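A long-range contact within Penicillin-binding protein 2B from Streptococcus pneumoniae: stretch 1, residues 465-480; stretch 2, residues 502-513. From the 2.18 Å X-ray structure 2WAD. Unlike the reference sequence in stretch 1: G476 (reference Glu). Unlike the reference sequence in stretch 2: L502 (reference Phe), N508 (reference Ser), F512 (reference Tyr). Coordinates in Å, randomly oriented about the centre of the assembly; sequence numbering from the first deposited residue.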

ATOM      1  N   PHE A 465      23.248  27.513 -30.080  1.00 48.88           N
ATOM      2  CA  PHE A 465      22.152  26.738 -30.670  1.00 49.78           C
ATOM      3  C   PHE A 465      22.438  25.296 -30.236  1.00 50.52           C
ATOM      4  O   PHE A 465      23.541  24.770 -30.456  1.00 50.01           O
ATOM      5  CB  PHE A 465      22.160  26.802 -32.212  1.00 50.41           C
ATOM      6  CG  PHE A 465      21.586  28.076 -32.794  1.00 47.82           C
ATOM      7  CD1 PHE A 465      20.222  28.211 -32.988  1.00 47.60           C
ATOM      8  CD2 PHE A 465      22.415  29.139 -33.147  1.00 48.50           C
ATOM      9  CE1 PHE A 465      19.689  29.381 -33.491  1.00 48.08           C
ATOM     10  CE2 PHE A 465      21.896  30.313 -33.652  1.00 42.74           C
ATOM     11  CZ  PHE A 465      20.537  30.430 -33.839  1.00 53.02           C
ATOM     12  N   VAL A 466      21.473  24.656 -29.586  1.00 48.63           N
ATOM     13  CA  VAL A 466      21.735  23.310 -29.089  1.00 49.96           C
ATOM     14  C   VAL A 466      21.343  22.201 -30.067  1.00 50.35           C
ATOM     15  O   VAL A 466      20.210  22.156 -30.552  1.00 51.64           O
ATOM     16  CB  VAL A 466      21.172  23.060 -27.664  1.00 50.39           C
ATOM     17  CG1 VAL A 466      21.637  21.697 -27.158  1.00 45.44           C
ATOM     18  CG2 VAL A 466      21.643  24.140 -26.693  1.00 44.76           C
ATOM     19  N   GLY A 467      22.300  21.325 -30.365  1.00 53.41           N
ATOM     20  CA  GLY A 467      22.053  20.129 -31.187  1.00 55.68           C
ATOM     21  C   GLY A 467      21.348  19.003 -30.442  1.00 57.02           C
ATOM     22  O   GLY A 467      21.780  18.613 -29.351  1.00 57.12           O
ATOM     23  N   THR A 468      20.269  18.470 -31.012  1.00 57.55           N
ATOM     24  CA  THR A 468      19.414  17.554 -30.251  1.00 58.00           C
ATOM     25  C   THR A 468      19.495  16.088 -30.674  1.00 56.99           C
ATOM     26  O   THR A 468      18.656  15.265 -30.291  1.00 55.82           O
ATOM     27  CB  THR A 468      17.953  18.005 -30.258  1.00 58.68           C
ATOM     28  OG1 THR A 468      17.485  17.990 -31.608  1.00 62.63           O
ATOM     29  CG2 THR A 468      17.809  19.407 -29.649  1.00 57.06           C
ATOM     30  N   SER A 469      20.531  15.753 -31.434  1.00 56.22           N
ATOM     31  CA  SER A 469      20.744  14.369 -31.854  1.00 57.68           C
ATOM     32  C   SER A 469      20.913  13.442 -30.647  1.00 55.90           C
ATOM     33  O   SER A 469      20.540  12.274 -30.697  1.00 55.48           O
ATOM     34  CB  SER A 469      21.954  14.241 -32.796  1.00 56.44           C
ATOM     35  OG  SER A 469      23.102  14.876 -32.255  1.00 61.94           O
ATOM     36  N   ASN A 470      21.492  13.959 -29.568  1.00 53.24           N
ATOM     37  CA  ASN A 470      21.700  13.162 -28.360  1.00 51.38           C
ATOM     38  C   ASN A 470      20.674  13.365 -27.237  1.00 49.15           C
ATOM     39  O   ASN A 470      20.948  13.022 -26.090  1.00 49.14           O
ATOM     40  CB  ASN A 470      23.091  13.431 -27.799  1.00 50.99           C
ATOM     41  CG  ASN A 470      24.177  12.754 -28.599  1.00 54.66           C
ATOM     42  OD1 ASN A 470      23.975  11.665 -29.133  1.00 58.59           O
ATOM     43  ND2 ASN A 470      25.339  13.393 -28.678  1.00 47.68           N
ATOM     44  N   LEU A 471      19.506  13.907 -27.563  1.00 45.85           N
ATOM     45  CA  LEU A 471      18.473  14.211 -26.581  1.00 44.41           C
ATOM     46  C   LEU A 471      17.859  12.970 -25.926  1.00 45.87           C
ATOM     47  O   LEU A 471      17.759  12.883 -24.698  1.00 44.56           O
ATOM     48  CB  LEU A 471      17.396  15.069 -27.239  1.00 41.33           C
ATOM     49  CG  LEU A 471      16.165  15.440 -26.427  1.00 45.38           C
ATOM     50  CD1 LEU A 471      16.587  16.141 -25.122  1.00 45.13           C
ATOM     51  CD2 LEU A 471      15.238  16.308 -27.294  1.00 44.08           C
ATOM     52  N   GLU A 472      17.451  11.991 -26.724  1.00 45.24           N
ATOM     53  CA  GLU A 472      16.846  10.798 -26.139  1.00 45.86           C
ATOM     54  C   GLU A 472      17.818  10.025 -25.285  1.00 45.87           C
ATOM     55  O   GLU A 472      17.462   9.515 -24.213  1.00 43.75           O
ATOM     56  CB  GLU A 472      16.275   9.881 -27.216  1.00 45.87           C
ATOM     57  CG  GLU A 472      15.050  10.497 -27.874  1.00 54.75           C
ATOM     58  CD  GLU A 472      14.297   9.496 -28.723  1.00 61.20           C
ATOM     59  OE1 GLU A 472      13.334   9.921 -29.382  1.00 61.18           O
ATOM     60  OE2 GLU A 472      14.662   8.298 -28.715  1.00 70.60           O
ATOM     61  N   SER A 473      19.038   9.929 -25.807  1.00 43.65           N
ATOM     62  CA  SER A 473      20.137   9.262 -25.126  1.00 42.66           C
ATOM     63  C   SER A 473      20.383   9.937 -23.764  1.00 41.77           C
ATOM     64  O   SER A 473      20.457   9.266 -22.725  1.00 41.60           O
ATOM     65  CB  SER A 473      21.356   9.377 -26.042  1.00 42.90           C
ATOM     66  OG  SER A 473      22.569   9.126 -25.375  1.00 45.67           O
ATOM     67  N   ALA A 474      20.470  11.265 -23.790  1.00 37.87           N
ATOM     68  CA  ALA A 474      20.710  12.090 -22.613  1.00 39.33           C
ATOM     69  C   ALA A 474      19.612  11.997 -21.545  1.00 37.07           C
ATOM     70  O   ALA A 474      19.906  11.718 -20.388  1.00 38.19           O
ATOM     71  CB  ALA A 474      20.949  13.518 -23.013  1.00 36.13           C
ATOM     72  N   MET A 475      18.356  12.178 -21.952  1.00 39.46           N
ATOM     73  CA  MET A 475      17.211  12.017 -21.055  1.00 38.35           C
ATOM     74  C   MET A 475      17.182  10.616 -20.444  1.00 39.94           C
ATOM     75  O   MET A 475      16.849  10.434 -19.273  1.00 39.64           O
ATOM     76  CB  MET A 475      15.903  12.354 -21.781  1.00 34.75           C
ATOM     77  CG  MET A 475      14.670  12.329 -20.870  1.00 37.80           C
ATOM     78  SD  MET A 475      14.694  13.550 -19.531  1.00 39.34           S
ATOM     79  CE  MET A 475      13.307  14.586 -20.019  1.00 38.23           C
ATOM     80  N   GLY A 476      17.591   9.612 -21.215  1.00 40.56           N
ATOM     81  CA  GLY A 476      17.660   8.249 -20.679  1.00 39.04           C
ATOM     82  C   GLY A 476      18.715   8.071 -19.601  1.00 39.21           C
ATOM     83  O   GLY A 476      18.516   7.349 -18.614  1.00 38.11           O
ATOM     84  N   LYS A 477      19.863   8.709 -19.796  1.00 37.71           N
ATOM     85  CA  LYS A 477      20.950   8.589 -18.831  1.00 38.71           C
ATOM     86  C   LYS A 477      20.641   9.310 -17.519  1.00 39.57           C
ATOM     87  O   LYS A 477      20.999   8.819 -16.445  1.00 39.02           O
ATOM     88  CB  LYS A 477      22.247   9.131 -19.415  1.00 39.79           C
ATOM     89  CG  LYS A 477      22.913   8.241 -20.450  1.00 43.90           C
ATOM     90  CD  LYS A 477      24.091   8.973 -21.091  1.00 43.66           C
ATOM     91  CE  LYS A 477      24.684   8.155 -22.242  1.00 54.35           C
ATOM     92  NZ  LYS A 477      26.060   8.607 -22.610  1.00 52.44           N
ATOM     93  N   LEU A 478      20.020  10.487 -17.628  1.00 37.99           N
ATOM     94  CA  LEU A 478      19.572  11.253 -16.471  1.00 35.98           C
ATOM     95  C   LEU A 478      18.548  10.449 -15.679  1.00 36.13           C
ATOM     96  O   LEU A 478      18.725  10.265 -14.470  1.00 34.67           O
ATOM     97  CB  LEU A 478      18.977  12.615 -16.906  1.00 35.56           C
ATOM     98  CG  LEU A 478      18.549  13.576 -15.780  1.00 34.77           C
ATOM     99  CD1 LEU A 478      19.773  14.154 -15.013  1.00 33.37           C
ATOM    100  CD2 LEU A 478      17.671  14.720 -16.296  1.00 34.51           C
ATOM    101  N   ARG A 479      17.492   9.977 -16.356  1.00 34.22           N
ATOM    102  CA  ARG A 479      16.417   9.237 -15.703  1.00 31.58           C
ATOM    103  C   ARG A 479      16.890   7.901 -15.130  1.00 35.82           C
ATOM    104  O   ARG A 479      16.339   7.365 -14.147  1.00 34.48           O
ATOM    105  CB  ARG A 479      15.222   9.019 -16.634  1.00 34.98           C
ATOM    106  CG  ARG A 479      14.425  10.266 -17.031  1.00 31.36           C
ATOM    107  CD  ARG A 479      13.251   9.899 -17.947  1.00 29.35           C
ATOM    108  NE  ARG A 479      12.184  10.902 -17.912  1.00 34.51           N
ATOM    109  CZ  ARG A 479      11.304  11.122 -18.882  1.00 37.16           C
ATOM    110  NH1 ARG A 479      11.337  10.397 -20.003  1.00 32.55           N
ATOM    111  NH2 ARG A 479      10.373  12.059 -18.734  1.00 31.74           N
ATOM    112  N   SER A 480      17.950   7.372 -15.725  1.00 35.27           N
ATOM    113  CA  SER A 480      18.537   6.145 -15.194  1.00 35.40           C
ATOM    114  C   SER A 480      19.231   6.382 -13.863  1.00 35.30           C
ATOM    115  O   SER A 480      19.040   5.620 -12.899  1.00 34.94           O
ATOM    116  CB  SER A 480      19.443   5.462 -16.238  1.00 35.76           C
ATOM    117  OG  SER A 480      20.376   4.584 -15.632  1.00 37.66           O
ATOM    118  N   LEU A 502       5.035  10.297 -12.417  1.00 39.37           N
ATOM    119  CA  LEU A 502       4.547  10.723 -13.726  1.00 39.93           C
ATOM    120  C   LEU A 502       5.796  11.062 -14.524  1.00 41.15           C
ATOM    121  O   LEU A 502       6.432  12.081 -14.231  1.00 38.42           O
ATOM    122  CB  LEU A 502       3.644  11.963 -13.620  1.00 39.61           C
ATOM    123  CG  LEU A 502       2.662  12.262 -14.760  1.00 43.79           C
ATOM    124  CD1 LEU A 502       1.635  13.323 -14.367  1.00 43.43           C
ATOM    125  CD2 LEU A 502       3.360  12.700 -16.041  1.00 48.16           C
ATOM    126  N   VAL A 503       6.102  10.234 -15.533  1.00 40.38           N
ATOM    127  CA  VAL A 503       7.367  10.290 -16.261  1.00 38.68           C
ATOM    128  C   VAL A 503       7.034  10.268 -17.750  1.00 40.31           C
ATOM    129  O   VAL A 503       6.881   9.204 -18.353  1.00 41.36           O
ATOM    130  CB  VAL A 503       8.251   9.052 -15.930  1.00 41.51           C
ATOM    131  CG1 VAL A 503       9.626   9.150 -16.640  1.00 34.43           C
ATOM    132  CG2 VAL A 503       8.397   8.860 -14.410  1.00 35.34           C
ATOM    133  N   PRO A 504       6.920  11.452 -18.352  1.00 39.36           N
ATOM    134  CA  PRO A 504       6.438  11.549 -19.719  1.00 39.38           C
ATOM    135  C   PRO A 504       7.403  10.960 -20.748  1.00 42.95           C
ATOM    136  O   PRO A 504       8.598  11.290 -20.768  1.00 41.90           O
ATOM    137  CB  PRO A 504       6.201  13.045 -19.917  1.00 39.32           C
ATOM    138  CG  PRO A 504       6.163  13.647 -18.473  1.00 35.63           C
ATOM    139  CD  PRO A 504       7.084  12.767 -17.702  1.00 39.47           C
ATOM    140  N   LYS A 505       6.868  10.035 -21.546  1.00 43.69           N
ATOM    141  CA  LYS A 505       7.646   9.341 -22.568  1.00 44.84           C
ATOM    142  C   LYS A 505       7.888  10.219 -23.785  1.00 42.68           C
ATOM    143  O   LYS A 505       8.788   9.963 -24.582  1.00 44.58           O
ATOM    144  CB  LYS A 505       6.963   8.030 -22.966  1.00 43.03           C
ATOM    145  CG  LYS A 505       7.127   6.974 -21.908  1.00 42.77           C
ATOM    146  CD  LYS A 505       6.418   5.686 -22.254  1.00 47.16           C
ATOM    147  CE  LYS A 505       6.524   4.705 -21.095  1.00 48.05           C
ATOM    148  NZ  LYS A 505       5.710   5.129 -19.901  1.00 45.77           N
ATOM    149  N   GLU A 506       7.070  11.251 -23.919  1.00 42.52           N
ATOM    150  CA  GLU A 506       7.225  12.252 -24.963  1.00 44.31           C
ATOM    151  C   GLU A 506       7.768  13.510 -24.282  1.00 44.28           C
ATOM    152  O   GLU A 506       7.213  13.935 -23.257  1.00 42.01           O
ATOM    153  CB  GLU A 506       5.835  12.559 -25.546  1.00 45.77           C
ATOM    154  CG  GLU A 506       5.797  13.577 -26.695  1.00 54.80           C
ATOM    155  CD  GLU A 506       4.377  13.917 -27.143  1.00 70.98           C
ATOM    156  OE1 GLU A 506       3.435  13.770 -26.325  1.00 81.20           O
ATOM    157  OE2 GLU A 506       4.187  14.330 -28.312  1.00 71.70           O
ATOM    158  N   TYR A 507       8.804  14.129 -24.847  1.00 43.20           N
ATOM    159  CA  TYR A 507       9.421  15.301 -24.215  1.00 44.55           C
ATOM    160  C   TYR A 507      10.354  15.993 -25.194  1.00 45.50           C
ATOM    161  O   TYR A 507      10.828  15.360 -26.130  1.00 44.91           O
ATOM    162  CB  TYR A 507      10.243  14.891 -22.979  1.00 44.63           C
ATOM    163  CG  TYR A 507      11.225  13.806 -23.331  1.00 46.51           C
ATOM    164  CD1 TYR A 507      10.866  12.457 -23.260  1.00 45.19           C
ATOM    165  CD2 TYR A 507      12.495  14.127 -23.793  1.00 44.24           C
ATOM    166  CE1 TYR A 507      11.763  11.460 -23.627  1.00 40.52           C
ATOM    167  CE2 TYR A 507      13.390  13.140 -24.161  1.00 38.99           C
ATOM    168  CZ  TYR A 507      13.009  11.814 -24.096  1.00 44.54           C
ATOM    169  OH  TYR A 507      13.907  10.842 -24.476  1.00 44.32           O
ATOM    170  N   ASN A 508      10.654  17.270 -24.950  1.00 43.96           N
ATOM    171  CA  ASN A 508      11.635  18.007 -25.732  1.00 41.65           C
ATOM    172  C   ASN A 508      12.861  18.456 -24.922  1.00 42.89           C
ATOM    173  O   ASN A 508      13.013  18.118 -23.753  1.00 39.96           O
ATOM    174  CB  ASN A 508      10.977  19.250 -26.345  1.00 43.60           C
ATOM    175  CG  ASN A 508      10.421  20.193 -25.291  1.00 45.31           C
ATOM    176  OD1 ASN A 508      10.988  20.337 -24.211  1.00 40.92           O
ATOM    177  ND2 ASN A 508       9.303  20.832 -25.596  1.00 40.96           N
ATOM    178  N   PHE A 509      13.726  19.247 -25.553  1.00 42.50           N
ATOM    179  CA  PHE A 509      14.964  19.706 -24.927  1.00 41.46           C
ATOM    180  C   PHE A 509      14.750  20.545 -23.676  1.00 41.63           C
ATOM    181  O   PHE A 509      15.510  20.408 -22.713  1.00 40.45           O
ATOM    182  CB  PHE A 509      15.833  20.468 -25.934  1.00 41.21           C
ATOM    183  CG  PHE A 509      17.043  21.132 -25.329  1.00 38.67           C
ATOM    184  CD1 PHE A 509      18.156  20.395 -25.002  1.00 35.28           C
ATOM    185  CD2 PHE A 509      17.063  22.502 -25.111  1.00 37.50           C
ATOM    186  CE1 PHE A 509      19.267  21.013 -24.435  1.00 40.35           C
ATOM    187  CE2 PHE A 509      18.163  23.137 -24.557  1.00 38.36           C
ATOM    188  CZ  PHE A 509      19.277  22.391 -24.215  1.00 38.08           C
ATOM    189  N   ALA A 510      13.763  21.440 -23.704  1.00 41.24           N
ATOM    190  CA  ALA A 510      13.460  22.268 -22.537  1.00 39.65           C
ATOM    191  C   ALA A 510      13.035  21.402 -21.345  1.00 40.30           C
ATOM    192  O   ALA A 510      13.406  21.700 -20.196  1.00 40.50           O
ATOM    193  CB  ALA A 510      12.395  23.361 -22.869  1.00 36.85           C
ATOM    194  N   ASN A 511      12.293  20.327 -21.615  1.00 37.99           N
ATOM    195  CA  ASN A 511      11.899  19.369 -20.586  1.00 40.51           C
ATOM    196  C   ASN A 511      13.077  18.632 -19.925  1.00 40.73           C
ATOM    197  O   ASN A 511      13.111  18.466 -18.706  1.00 40.03           O
ATOM    198  CB  ASN A 511      10.932  18.319 -21.153  1.00 42.40           C
ATOM    199  CG  ASN A 511       9.617  18.909 -21.680  1.00 48.27           C
ATOM    200  OD1 ASN A 511       9.127  19.975 -21.252  1.00 42.79           O
ATOM    201  ND2 ASN A 511       9.028  18.176 -22.621  1.00 35.56           N
ATOM    202  N   PHE A 512      14.020  18.157 -20.737  1.00 36.91           N
ATOM    203  CA  PHE A 512      15.242  17.524 -20.261  1.00 35.16           C
ATOM    204  C   PHE A 512      15.973  18.455 -19.301  1.00 37.00           C
ATOM    205  O   PHE A 512      16.322  18.054 -18.193  1.00 37.49           O
ATOM    206  CB  PHE A 512      16.136  17.168 -21.468  1.00 32.64           C
ATOM    207  CG  PHE A 512      17.569  16.823 -21.113  1.00 35.90           C
ATOM    208  CD1 PHE A 512      17.883  15.676 -20.403  1.00 33.69           C
ATOM    209  CD2 PHE A 512      18.607  17.653 -21.509  1.00 34.26           C
ATOM    210  CE1 PHE A 512      19.200  15.354 -20.101  1.00 37.18           C
ATOM    211  CE2 PHE A 512      19.920  17.342 -21.208  1.00 34.04           C
ATOM    212  CZ  PHE A 512      20.230  16.206 -20.494  1.00 33.54           C
ATOM    213  N   ILE A 513      16.206  19.694 -19.736  1.00 37.02           N
ATOM    214  CA  ILE A 513      16.838  20.722 -18.922  1.00 36.40           C
ATOM    215  C   ILE A 513      16.092  20.944 -17.593  1.00 37.83           C
ATOM    216  O   ILE A 513      16.720  20.895 -16.538  1.00 37.32           O
ATOM    217  CB  ILE A 513      16.982  22.037 -19.703  1.00 35.87           C
ATOM    218  CG1 ILE A 513      18.010  21.881 -20.836  1.00 35.81           C
ATOM    219  CG2 ILE A 513      17.392  23.171 -18.770  1.00 40.52           C
ATOM    220  CD1 ILE A 513      19.408  21.354 -20.377  1.00 30.53           C
TER
HETATM  221  O   HOH W   1      15.163   7.816 -23.528  1.00 57.67           O

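What is the largest bump in this contact, and where does it fit? F512 is the knob: its CA-to-CB bond points toward helix 471-480, and its side chain sits in a hollow made by L471, A474, M475 and L478. L471 CD1 lies 3.8 Å from F512 CB, A474 CB 3.8 Å from F512 CZ, and L478 CD2 4.1 Å from F512 CE1. The small methyl of A474 leaves space for the ring tip, while the longer side chains wall it in. The two helices run in nearly the same direction, 23° apart.

How does M475 fit between two aromatic rings? Its side chain runs over one face of the Y507 ring, with M475 CG 3.8 Å from the ring centroid in a CH-pi contact. Its sulfur meets the F512 ring at the edge, SD lying 5.3 Å from that centroid, and its terminal methyl, CE, comes within 3.5 Å of F512 CA. A flexible, unbranched thioether suits such a winding gap.

What closes the ends of this apolar seam? At one end V466 lies over a face of the F509 ring, with V466 CG1 3.7 Å from F509 CE1. L471 reaches the start of the second helix with its tip, CD2 standing 3.7 Å from F509 N. At the other end R479 extends to the loop, where NH1 and NH2 both donate to P504 O, at 3.0 and 2.8 Å, and V503 CG1 covers one face of the guanidinium.

How does Y507 end its reach? The ring edge faces E472, with Y507 OH 3.4 Å from E472 CA. A water donates to E472 O at 2.9 Å and makes a weak hydrogen bond with Y507 OH at 3.4 Å, so the phenol keeps a weak polar partner in a largely apolar contact that buries 715 Å² in all.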